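Local coordinates for glycoside hydrolase family protein (Novosphingobium sp. PP1Y, PDB 6Q2F) that probably releases terminal alpha-L-rhamnose from rhamnosylated compounds by hydrolysis, as an alpha-L-rhamnosidase of the glycoside hydrolases, at residues A[727-732]-A[786-791]; A[733-738]-A[763-768]; A[1024-1029]-A[1094-1099]; A[1101-1106]-A[1119-1124]. All coordinates share one frame; numbering follows the deposited sequence.

Contact 1. Residues A[727-732]-A[786-791]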
# COMPACT_ATOMS: atom_id res chain seq x y z
N THR A 727 3.01 22.75 -2.50
CA THR A 727 3.08 24.02 -3.22
C THR A 727 3.47 23.78 -4.68
O THR A 727 4.29 22.92 -4.98
CB THR A 727 4.09 24.96 -2.54
OG1 THR A 727 3.64 25.23 -1.22
CG2 THR A 727 4.23 26.27 -3.31
N GLY A 728 2.85 24.55 -5.58
CA GLY A 728 3.12 24.38 -7.01
C GLY A 728 2.89 22.94 -7.47
O GLY A 728 1.95 22.27 -7.05
N ARG A 729 3.80 22.45 -8.31
CA ARG A 729 3.72 21.08 -8.80
C ARG A 729 5.01 20.34 -8.51
O ARG A 729 6.09 20.94 -8.48
CB ARG A 729 3.47 21.02 -10.32
CG ARG A 729 4.70 21.47 -11.18
CD ARG A 729 4.39 21.30 -12.68
NE ARG A 729 5.49 21.69 -13.56
CZ ARG A 729 6.46 20.87 -13.96
NH1 ARG A 729 6.50 19.60 -13.54
NH2 ARG A 729 7.40 21.31 -14.78
N ASN A 730 4.89 19.03 -8.34
CA ASN A 730 6.06 18.17 -8.42
C ASN A 730 6.80 18.38 -9.73
O ASN A 730 6.18 18.53 -10.79
CB ASN A 730 5.66 16.71 -8.31
CG ASN A 730 6.87 15.81 -8.14
OD1 ASN A 730 7.21 15.02 -9.02
ND2 ASN A 730 7.53 15.94 -7.00
N VAL A 731 8.13 18.34 -9.66
CA VAL A 731 8.98 18.33 -10.85
C VAL A 731 9.62 16.95 -10.97
O VAL A 731 10.33 16.50 -10.06
CB VAL A 731 10.05 19.42 -10.77
CG1 VAL A 731 11.09 19.25 -11.90
CG2 VAL A 731 9.39 20.77 -10.90
N ALA A 732 9.43 16.31 -12.12
CA ALA A 732 10.09 15.04 -12.42
C ALA A 732 10.45 15.03 -13.90
O ALA A 732 9.71 15.57 -14.72
CB ALA A 732 9.20 13.84 -12.08
N GLY A 786 0.17 19.58 -15.68
CA GLY A 786 1.43 20.30 -15.69
C GLY A 786 2.64 19.41 -15.47
O GLY A 786 3.77 19.88 -15.64
N ALA A 787 2.43 18.16 -15.07
CA ALA A 787 3.53 17.21 -15.09
C ALA A 787 4.17 17.24 -16.47
O ALA A 787 3.48 17.34 -17.49
CB ALA A 787 3.03 15.81 -14.76
N ARG A 788 5.50 17.19 -16.50
CA ARG A 788 6.26 17.45 -17.72
C ARG A 788 7.53 16.62 -17.66
O ARG A 788 8.33 16.78 -16.74
CB ARG A 788 6.59 18.94 -17.86
CG ARG A 788 7.68 19.24 -18.90
CD ARG A 788 8.00 20.73 -18.95
NE ARG A 788 6.83 21.52 -19.31
CZ ARG A 788 6.47 21.76 -20.57
NH1 ARG A 788 7.19 21.27 -21.58
NH2 ARG A 788 5.39 22.48 -20.82
N TYR A 789 7.73 15.76 -18.66
CA TYR A 789 8.85 14.83 -18.64
C TYR A 789 9.70 14.98 -19.89
O TYR A 789 9.19 15.22 -21.00
CB TYR A 789 8.33 13.40 -18.55
CG TYR A 789 7.30 13.21 -17.47
CD1 TYR A 789 7.69 12.98 -16.16
CD2 TYR A 789 5.94 13.28 -17.74
CE1 TYR A 789 6.76 12.80 -15.14
CE2 TYR A 789 4.98 13.09 -16.73
CZ TYR A 789 5.41 12.86 -15.44
OH TYR A 789 4.50 12.70 -14.43
N LYS A 790 11.01 14.77 -19.71
CA LYS A 790 11.96 14.71 -20.81
C LYS A 790 11.87 13.39 -21.57
O LYS A 790 12.21 13.36 -22.75
CB LYS A 790 13.40 14.89 -20.31
CG LYS A 790 13.60 16.07 -19.39
CD LYS A 790 13.22 17.38 -20.04
CE LYS A 790 14.01 17.66 -21.30
NZ LYS A 790 13.64 19.00 -21.84
N THR A 791 11.44 12.32 -20.92
CA THR A 791 11.48 11.01 -21.57
C THR A 791 10.55 10.04 -20.85
O THR A 791 10.21 10.22 -19.68
CB THR A 791 12.89 10.44 -21.60
OG1 THR A 791 12.90 9.24 -22.36
CG2 THR A 791 13.34 10.12 -20.18
O HOH W 1 7.03 16.57 -13.99
O HOH W 2 8.90 18.81 -14.97
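Two ordered waters carry the polar side of this contact, in which the parts 729-732 and 786-789 run nearly in the same direction yet are too far apart to pair as strands. Water 1 accepts from both backbones, from Ala732 N and, at 3.0 Å, from Arg788 N, and receives a weaker bond from Arg729 NH1. Water 2 accepts from Arg729 NH1 at 2.9 Å and donates to Arg788 O, so that one guanidinium nitrogen serves both bridges. Arg729 NH1 also makes a weak bond to Asn730 O (3.0 Å) of its own strand. The arrangement lies at a junction of two sheets: Arg729 and Val731 pair by backbone with Arg898 and His896 of strand 894-899, whereas Tyr789 belongs to the mixed sheet that also holds strand 734-737. Arg729 has CG in the crowded position between N and the carbonyl carbon (chi1 71°), and from there its chain runs extended to NE. This lays one guanidinium face over Gly786 O, 3.2 Å from Arg729 NE at an angle too poor for a hydrogen bond, with Val731 CG2 on the opposite face. An alanine in place of Arg729 would remove NH1 and would probably cost water 2 its link to 727-732, leaving water 1 held by backbone alone. Arg788 crosses Arg729 obliquely; its guanidinium is salt-bridged to Asp780 and Asp777, which would probably offset the nearby like charge. Apolar contact is slight, Ala732 CB meeting Tyr789 CE1 at 4.0 Å, while the phenol hydroxyl is bonded to Asp763. Gly786, at a positive phi of 99°, has a conformation that calls for glycine.

Contact 2. Residues A[733-738]-A[763-768]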
# COMPACT_ATOMS: atom_id res chain seq x y z
N ASP A 733 11.60 14.43 -14.22
CA ASP A 733 12.06 14.39 -15.60
C ASP A 733 11.76 13.09 -16.30
O ASP A 733 11.71 13.07 -17.53
CB ASP A 733 13.58 14.65 -15.66
CG ASP A 733 13.93 16.06 -15.23
OD1 ASP A 733 13.23 17.01 -15.63
OD2 ASP A 733 14.91 16.23 -14.49
N VAL A 734 11.55 12.00 -15.56
CA VAL A 734 11.40 10.67 -16.14
C VAL A 734 9.99 10.18 -15.85
O VAL A 734 9.53 10.24 -14.70
CB VAL A 734 12.46 9.69 -15.60
CG1 VAL A 734 12.22 8.29 -16.13
CG2 VAL A 734 13.88 10.16 -15.99
N ALA A 735 9.29 9.73 -16.89
CA ALA A 735 8.04 9.00 -16.72
C ALA A 735 8.40 7.52 -16.84
O ALA A 735 8.74 7.05 -17.92
CB ALA A 735 7.00 9.41 -17.76
N TYR A 736 8.34 6.80 -15.73
CA TYR A 736 8.78 5.41 -15.70
C TYR A 736 7.58 4.53 -16.01
O TYR A 736 6.73 4.28 -15.15
CB TYR A 736 9.39 5.09 -14.34
CG TYR A 736 10.01 3.72 -14.21
CD1 TYR A 736 9.24 2.56 -14.33
CD2 TYR A 736 11.37 3.58 -13.90
CE1 TYR A 736 9.81 1.30 -14.20
CE2 TYR A 736 11.94 2.31 -13.76
CZ TYR A 736 11.15 1.17 -13.91
OH TYR A 736 11.70 -0.08 -13.79
N PHE A 737 7.51 4.03 -17.24
CA PHE A 737 6.44 3.13 -17.64
C PHE A 737 6.80 1.73 -17.18
O PHE A 737 7.84 1.19 -17.59
CB PHE A 737 6.23 3.16 -19.15
CG PHE A 737 5.11 2.27 -19.64
CD1 PHE A 737 3.79 2.57 -19.37
CD2 PHE A 737 5.39 1.15 -20.41
CE1 PHE A 737 2.77 1.77 -19.84
CE2 PHE A 737 4.38 0.34 -20.88
CZ PHE A 737 3.06 0.65 -20.59
N TYR A 738 5.94 1.13 -16.35
CA TYR A 738 6.25 -0.14 -15.71
C TYR A 738 5.50 -1.31 -16.31
O TYR A 738 5.52 -2.41 -15.75
CB TYR A 738 5.98 -0.05 -14.20
CG TYR A 738 4.56 0.31 -13.80
CD1 TYR A 738 4.17 1.64 -13.69
CD2 TYR A 738 3.64 -0.68 -13.47
CE1 TYR A 738 2.90 1.97 -13.28
CE2 TYR A 738 2.35 -0.35 -13.08
CZ TYR A 738 1.98 0.97 -12.98
OH TYR A 738 0.71 1.32 -12.57
N ASP A 763 8.23 9.87 -11.97
CA ASP A 763 6.90 9.37 -11.70
C ASP A 763 6.74 8.03 -12.42
O ASP A 763 7.31 7.82 -13.50
CB ASP A 763 5.81 10.32 -12.23
CG ASP A 763 5.72 11.62 -11.46
OD1 ASP A 763 5.97 11.60 -10.24
OD2 ASP A 763 5.37 12.66 -12.09
N TYR A 764 5.95 7.14 -11.84
CA TYR A 764 5.48 5.99 -12.60
C TYR A 764 4.31 6.42 -13.49
O TYR A 764 3.50 7.27 -13.10
CB TYR A 764 5.01 4.87 -11.68
CG TYR A 764 6.10 4.21 -10.91
CD1 TYR A 764 7.11 3.52 -11.57
CD2 TYR A 764 6.12 4.24 -9.52
CE1 TYR A 764 8.12 2.88 -10.86
CE2 TYR A 764 7.12 3.60 -8.81
CZ TYR A 764 8.11 2.92 -9.49
OH TYR A 764 9.10 2.31 -8.78
N ILE A 765 4.23 5.82 -14.68
CA ILE A 765 3.06 5.96 -15.55
C ILE A 765 2.60 4.56 -15.90
O ILE A 765 3.42 3.67 -16.17
CB ILE A 765 3.34 6.77 -16.83
CG1 ILE A 765 4.49 6.17 -17.64
CG2 ILE A 765 3.68 8.20 -16.51
CD1 ILE A 765 4.58 6.77 -19.06
N ASN A 766 1.29 4.35 -15.87
CA ASN A 766 0.68 3.09 -16.27
C ASN A 766 0.10 3.22 -17.67
O ASN A 766 0.30 4.23 -18.37
CB ASN A 766 -0.38 2.67 -15.23
CG ASN A 766 -1.57 3.62 -15.19
OD1 ASN A 766 -1.54 4.72 -15.75
ND2 ASN A 766 -2.64 3.20 -14.50
N PHE A 767 -0.61 2.19 -18.12
CA PHE A 767 -1.14 2.20 -19.48
C PHE A 767 -2.08 3.39 -19.69
O PHE A 767 -1.97 4.08 -20.71
CB PHE A 767 -1.83 0.87 -19.78
CG PHE A 767 -2.58 0.82 -21.09
CD1 PHE A 767 -1.95 0.40 -22.26
CD2 PHE A 767 -3.92 1.17 -21.14
CE1 PHE A 767 -2.64 0.34 -23.47
CE2 PHE A 767 -4.64 1.11 -22.36
CZ PHE A 767 -4.00 0.69 -23.52
N ASN A 768 -2.97 3.65 -18.74
CA ASN A 768 -3.93 4.75 -18.91
C ASN A 768 -3.21 6.09 -19.00
O ASN A 768 -3.53 6.92 -19.86
CB ASN A 768 -4.94 4.81 -17.76
CG ASN A 768 -5.91 6.00 -17.93
OD1 ASN A 768 -5.66 7.10 -17.42
ND2 ASN A 768 -6.97 5.79 -18.70
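Three backbone hydrogen bonds join strands 734-737 and 763-765 in parallel register. Tyr736 is gripped at both ends: its N donates almost straight to Asp763 O (2.7 Å), and its O accepts from Ile765 N, which sits above the carbonyl plane. Asp763 N closes the ladder onto Val734 O at 3.0 Å, nearly along the C=O axis. On one face of the sheet Tyr736 and Tyr764 lie side by side, and the CD1-CE1 edge of Tyr764 meets the face of Tyr736 in an offset edge-to-face pair, centroids 5.3 Å apart and planes at 83°. Tyr738, its CG in the crowded position (chi1 58°), brings CD1 of its ring beside Tyr764 CB and close to Ile765 O, completing an aromatic cluster. On the other face Ile765 packs against both Ala735 and Phe737: Ile765 CG2 touches Ala735 CB at 3.7 Å, and CG1 packs against Phe737 CB. Farther out, Asp594 receives bonds from both Tyr738 OH and Asn766 ND2, consistent with the phenol lying alongside the amide, Tyr738 OH 3.2 Å from Asn766 CB. Asn766 OD1 in turn caps Ala769 N at the start of helix 767-773, and Asp763 is held by Tyr789 and His634. Helix 620-636 packs against Tyr764 and Ile765, whereas helix 744-747 touches Tyr738 and Tyr764. The paired strands are the two parallel arms of a beta-alpha-beta crossover, with helix 744-747 in the connection.

Contact 3. Residues A[1024-1029]-A[1094-1099]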
# COMPACT_ATOMS: atom_id res chain seq x y z
N TYR A 1024 10.55 5.93 37.46
CA TYR A 1024 9.54 5.43 36.55
C TYR A 1024 8.59 6.51 36.07
O TYR A 1024 7.53 6.20 35.54
CB TYR A 1024 8.77 4.29 37.22
CG TYR A 1024 9.63 3.09 37.55
CD1 TYR A 1024 10.25 2.36 36.54
CD2 TYR A 1024 9.82 2.68 38.87
CE1 TYR A 1024 11.03 1.25 36.83
CE2 TYR A 1024 10.61 1.56 39.17
CZ TYR A 1024 11.20 0.85 38.14
OH TYR A 1024 11.98 -0.25 38.42
N PHE A 1025 8.96 7.78 36.23
CA PHE A 1025 8.05 8.85 35.89
C PHE A 1025 7.82 8.91 34.38
O PHE A 1025 8.76 8.85 33.58
CB PHE A 1025 8.58 10.19 36.39
CG PHE A 1025 7.79 11.38 35.91
CD1 PHE A 1025 6.56 11.69 36.48
CD2 PHE A 1025 8.27 12.18 34.88
CE1 PHE A 1025 5.84 12.78 36.06
CE2 PHE A 1025 7.54 13.28 34.45
CZ PHE A 1025 6.33 13.58 35.03
N SER A 1026 6.54 9.02 33.99
CA SER A 1026 6.11 9.33 32.63
C SER A 1026 5.23 10.56 32.70
O SER A 1026 4.25 10.59 33.46
CB SER A 1026 5.34 8.16 32.00
OG SER A 1026 6.21 7.07 31.69
N GLY A 1027 5.56 11.58 31.93
CA GLY A 1027 4.77 12.80 31.95
C GLY A 1027 5.66 14.00 31.67
O GLY A 1027 6.66 13.89 30.96
N ILE A 1028 5.28 15.14 32.24
CA ILE A 1028 6.01 16.39 32.04
C ILE A 1028 6.72 16.74 33.34
O ILE A 1028 6.07 16.98 34.37
CB ILE A 1028 5.07 17.52 31.59
CG1 ILE A 1028 4.32 17.12 30.31
CG2 ILE A 1028 5.86 18.79 31.35
CD1 ILE A 1028 3.38 18.20 29.81
N ALA A 1029 8.05 16.77 33.30
CA ALA A 1029 8.85 17.26 34.41
C ALA A 1029 9.32 18.68 34.08
O ALA A 1029 9.86 18.92 32.99
CB ALA A 1029 10.05 16.35 34.66
N VAL A 1094 10.04 19.09 30.23
CA VAL A 1094 10.47 17.90 29.51
C VAL A 1094 9.38 16.85 29.62
O VAL A 1094 8.93 16.50 30.72
CB VAL A 1094 11.79 17.34 30.04
CG1 VAL A 1094 12.17 16.11 29.21
CG2 VAL A 1094 12.88 18.40 30.00
N ALA A 1095 8.97 16.32 28.47
CA ALA A 1095 8.02 15.23 28.37
C ALA A 1095 8.76 13.98 27.88
O ALA A 1095 9.64 14.07 27.02
CB ALA A 1095 6.89 15.56 27.39
N ASN A 1096 8.39 12.82 28.43
CA ASN A 1096 8.90 11.55 27.94
C ASN A 1096 7.71 10.68 27.52
O ASN A 1096 6.58 11.17 27.44
CB ASN A 1096 9.76 10.86 29.00
CG ASN A 1096 8.98 10.58 30.27
OD1 ASN A 1096 7.91 11.14 30.49
ND2 ASN A 1096 9.53 9.71 31.13
N THR A 1097 7.97 9.41 27.24
CA THR A 1097 6.93 8.46 26.86
C THR A 1097 6.35 7.77 28.10
O THR A 1097 6.87 7.88 29.21
CB THR A 1097 7.46 7.39 25.91
OG1 THR A 1097 8.44 6.60 26.60
CG2 THR A 1097 8.08 8.02 24.64
N TRP A 1098 5.25 7.03 27.89
CA TRP A 1098 4.65 6.23 28.95
C TRP A 1098 5.45 5.00 29.31
O TRP A 1098 5.05 4.29 30.25
CB TRP A 1098 3.25 5.76 28.54
CG TRP A 1098 2.19 6.74 28.82
CD1 TRP A 1098 1.45 7.46 27.90
CD2 TRP A 1098 1.72 7.14 30.11
NE1 TRP A 1098 0.55 8.27 28.56
CE2 TRP A 1098 0.69 8.08 29.92
CE3 TRP A 1098 2.05 6.76 31.43
CZ2 TRP A 1098 0.00 8.68 30.98
CZ3 TRP A 1098 1.36 7.35 32.49
CH2 TRP A 1098 0.35 8.30 32.26
N VAL A 1099 6.54 4.71 28.60
CA VAL A 1099 7.20 3.41 28.73
C VAL A 1099 7.62 3.15 30.18
O VAL A 1099 7.41 2.06 30.73
CB VAL A 1099 8.40 3.33 27.77
CG1 VAL A 1099 9.27 2.11 28.07
CG2 VAL A 1099 7.92 3.30 26.33
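Val1094 opens the contact with a reciprocal pair of backbone bonds to Ala1029, its O accepting from Ala1029 N at 2.7 Å and its N donating to Ala1029 O. Ala1095 forms the next, non-hydrogen-bonded antiparallel pair with Ile1028, where CB lies beside Ile1028 CG1. At Asn1096 regular pairing gives way to side-chain bonding. CG of Asn1096 takes the crowded position between N and the carbonyl carbon (chi1 60°), which presents the amide edge to the opposing backbone: Asn1096 ND2 donates to a lone pair of Phe1025 O (2.7 Å) within the amide plane, while OD1 accepts from Gly1027 N at 2.8 Å. Asn1096 N also donates to Gly1027 O, so three bonds join this residue to 1024-1029. Gly1027 has a positive phi of 148°, and a side chain there would run into Phe1025 CZ. Thr1097 O accepts a hydrogen bond from Ser1026 OG (2.7 Å) on a lone pair, and its own OG1 weakly caps Val1099 N. Trp1098 sets CE3 against Ser1026 CB at 3.6 Å, with NE1 bonded to Gln704 O. In this region, related to the galactose-binding domain of family 2 glycosyl hydrolases, strands 1028-1037 and 1086-1095 are central in a six-stranded antiparallel sheet, flanked by strands 992-996 and 1057-1062, and helix 1099-1105 begins shortly after strand 1086-1095.

Contact 4. Residues A[1101-1106]-A[1119-1124]; sequences RLIGDQ and PTYRAD
Leu1102 CG and Ile1103 CG1 both stand anti to the carbonyl carbon (chi1 -73° and -63°), as does Tyr1121 CG (chi1 -65°), and the two helix side chains cross the tyrosine obliquely. Leu1102 CD1 comes to the edge of the ring, 3.9 Å from Tyr1121 CE2 and near its plane, while Ile1103 CG1 packs at its root, 3.7 Å from Tyr1121 CB. Thr1120 crosses Leu1102 at about a right angle and lays OG1 against both methyls, with CD1 at 3.7 Å. These contacts seat an irregular loop, placed between strands 1115-1116 and 1131-1140, on one flank of the short helix 1099-1105, within the region resembling the galactose-binding domain of family 2 glycosyl hydrolases. An alanine in place of Leu1102 would remove both methyls from Thr1120 OG1, and with CD1 the contact at the ring edge, and would probably leave the loop less firmly seated. The Tyr1121 hydroxyl is hydrogen-bonded to Pro652 O. Toward the more exposed end, Gln1106 bends at chi2 and brings CG to 3.0 Å from Tyr1121 O, a close carbon-to-oxygen approach, while Ala1123 CB rests 3.6 Å from Gln1106 O. Charged groups pair within each segment: Arg1101 NH2 bridges to Asp1105 OD1 on the helix, and Arg1122 NH2 to Asp1124 OD2 (2.7 Å) on the loop. Asp1105 OD2 also accepts from Thr1114 N.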
# COMPACT_ATOMS: atom_id res chain seq x y z
N ARG A 1101 6.75 4.50 33.18
CA ARG A 1101 5.69 4.30 34.16
C ARG A 1101 4.96 2.98 33.94
O ARG A 1101 4.41 2.41 34.89
CB ARG A 1101 4.69 5.46 34.10
CG ARG A 1101 3.69 5.47 35.25
CD ARG A 1101 4.43 5.57 36.60
NE ARG A 1101 4.52 4.29 37.29
CZ ARG A 1101 5.00 4.13 38.53
NH1 ARG A 1101 5.43 5.18 39.21
NH2 ARG A 1101 5.04 2.93 39.08
N LEU A 1102 4.91 2.51 32.70
CA LEU A 1102 4.36 1.19 32.42
C LEU A 1102 5.26 0.12 33.03
O LEU A 1102 4.78 -0.80 33.70
CB LEU A 1102 4.22 0.98 30.91
CG LEU A 1102 3.10 1.72 30.17
CD1 LEU A 1102 3.32 1.62 28.67
CD2 LEU A 1102 1.74 1.10 30.54
N ILE A 1103 6.57 0.22 32.78
CA ILE A 1103 7.50 -0.71 33.42
C ILE A 1103 7.40 -0.59 34.94
O ILE A 1103 7.34 -1.59 35.65
CB ILE A 1103 8.92 -0.45 32.91
CG1 ILE A 1103 8.96 -0.73 31.41
CG2 ILE A 1103 9.91 -1.30 33.70
CD1 ILE A 1103 10.21 -0.22 30.73
N GLY A 1104 7.36 0.64 35.45
CA GLY A 1104 7.27 0.84 36.89
C GLY A 1104 6.07 0.16 37.51
O GLY A 1104 6.12 -0.26 38.66
N ASP A 1105 4.99 0.01 36.74
CA ASP A 1105 3.78 -0.61 37.27
C ASP A 1105 3.87 -2.12 37.33
O ASP A 1105 3.03 -2.75 37.98
CB ASP A 1105 2.56 -0.20 36.44
CG ASP A 1105 1.97 1.12 36.90
OD1 ASP A 1105 2.59 1.79 37.75
OD2 ASP A 1105 0.90 1.50 36.39
N GLN A 1106 4.85 -2.72 36.66
CA GLN A 1106 5.09 -4.15 36.75
C GLN A 1106 5.97 -4.53 37.93
O GLN A 1106 6.15 -5.73 38.18
CB GLN A 1106 5.75 -4.66 35.47
CG GLN A 1106 4.85 -4.56 34.28
CD GLN A 1106 3.62 -5.42 34.43
OE1 GLN A 1106 2.50 -4.93 34.39
NE2 GLN A 1106 3.83 -6.73 34.60
N PRO A 1119 -1.17 -6.51 28.65
CA PRO A 1119 0.11 -6.11 29.24
C PRO A 1119 1.08 -5.62 28.17
O PRO A 1119 1.02 -6.04 27.01
CB PRO A 1119 0.61 -7.39 29.93
CG PRO A 1119 -0.13 -8.50 29.25
CD PRO A 1119 -1.46 -7.94 28.85
N THR A 1120 1.95 -4.70 28.57
CA THR A 1120 2.84 -4.03 27.63
C THR A 1120 4.30 -4.39 27.85
O THR A 1120 4.99 -4.80 26.91
CB THR A 1120 2.66 -2.51 27.71
OG1 THR A 1120 3.03 -2.05 29.02
CG2 THR A 1120 1.20 -2.11 27.45
N TYR A 1121 4.80 -4.26 29.07
CA TYR A 1121 6.20 -4.53 29.35
C TYR A 1121 6.34 -5.47 30.53
O TYR A 1121 5.52 -5.47 31.45
CB TYR A 1121 6.97 -3.23 29.62
CG TYR A 1121 7.02 -2.35 28.41
CD1 TYR A 1121 8.02 -2.49 27.47
CD2 TYR A 1121 6.05 -1.38 28.19
CE1 TYR A 1121 8.06 -1.69 26.34
CE2 TYR A 1121 6.07 -0.58 27.08
CZ TYR A 1121 7.08 -0.74 26.15
OH TYR A 1121 7.12 0.06 25.03
N ARG A 1122 7.40 -6.26 30.49
CA ARG A 1122 7.83 -7.03 31.65
C ARG A 1122 8.59 -6.14 32.62
O ARG A 1122 9.15 -5.11 32.23
CB ARG A 1122 8.72 -8.20 31.21
CG ARG A 1122 8.17 -9.01 30.06
CD ARG A 1122 9.30 -9.51 29.16
NE ARG A 1122 10.42 -10.02 29.95
CZ ARG A 1122 10.45 -11.22 30.52
NH1 ARG A 1122 9.42 -12.05 30.38
NH2 ARG A 1122 11.51 -11.60 31.23
N ALA A 1123 8.60 -6.54 33.89
CA ALA A 1123 9.38 -5.79 34.87
C ALA A 1123 10.86 -5.76 34.51
O ALA A 1123 11.57 -4.87 34.98
CB ALA A 1123 9.17 -6.39 36.26
N ASP A 1124 11.31 -6.71 33.69
CA ASP A 1124 12.68 -6.71 33.16
C ASP A 1124 12.99 -5.45 32.37
O ASP A 1124 14.14 -4.99 32.36
CB ASP A 1124 12.91 -7.88 32.21
CG ASP A 1124 12.59 -9.20 32.82
OD1 ASP A 1124 11.54 -9.32 33.48
OD2 ASP A 1124 13.39 -10.13 32.59

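In the fold
Contacts 1 and 2 share the sheet of strands 734-737 and 788-794 and touch where Tyr789 OH reaches Asp763 OD2 and Lys790 N meets Asp733 O. Contact 2 is the buried one, built from parallel backbone bonds and aromatic packing; contact 1, more open, relies on water and arginine. Contacts 3 and 4 lie in another family region, the centres of contacts 2 and 3 about 47 Å apart. They also adjoin: Ser1026 OG bonds Arg1101 N, tying the end of the strand pair to helix 1099-1105. Contact 3 is buried and rich in hydrogen bonds, whereas the partly buried contact 4 depends on apolar packing between helix and loop.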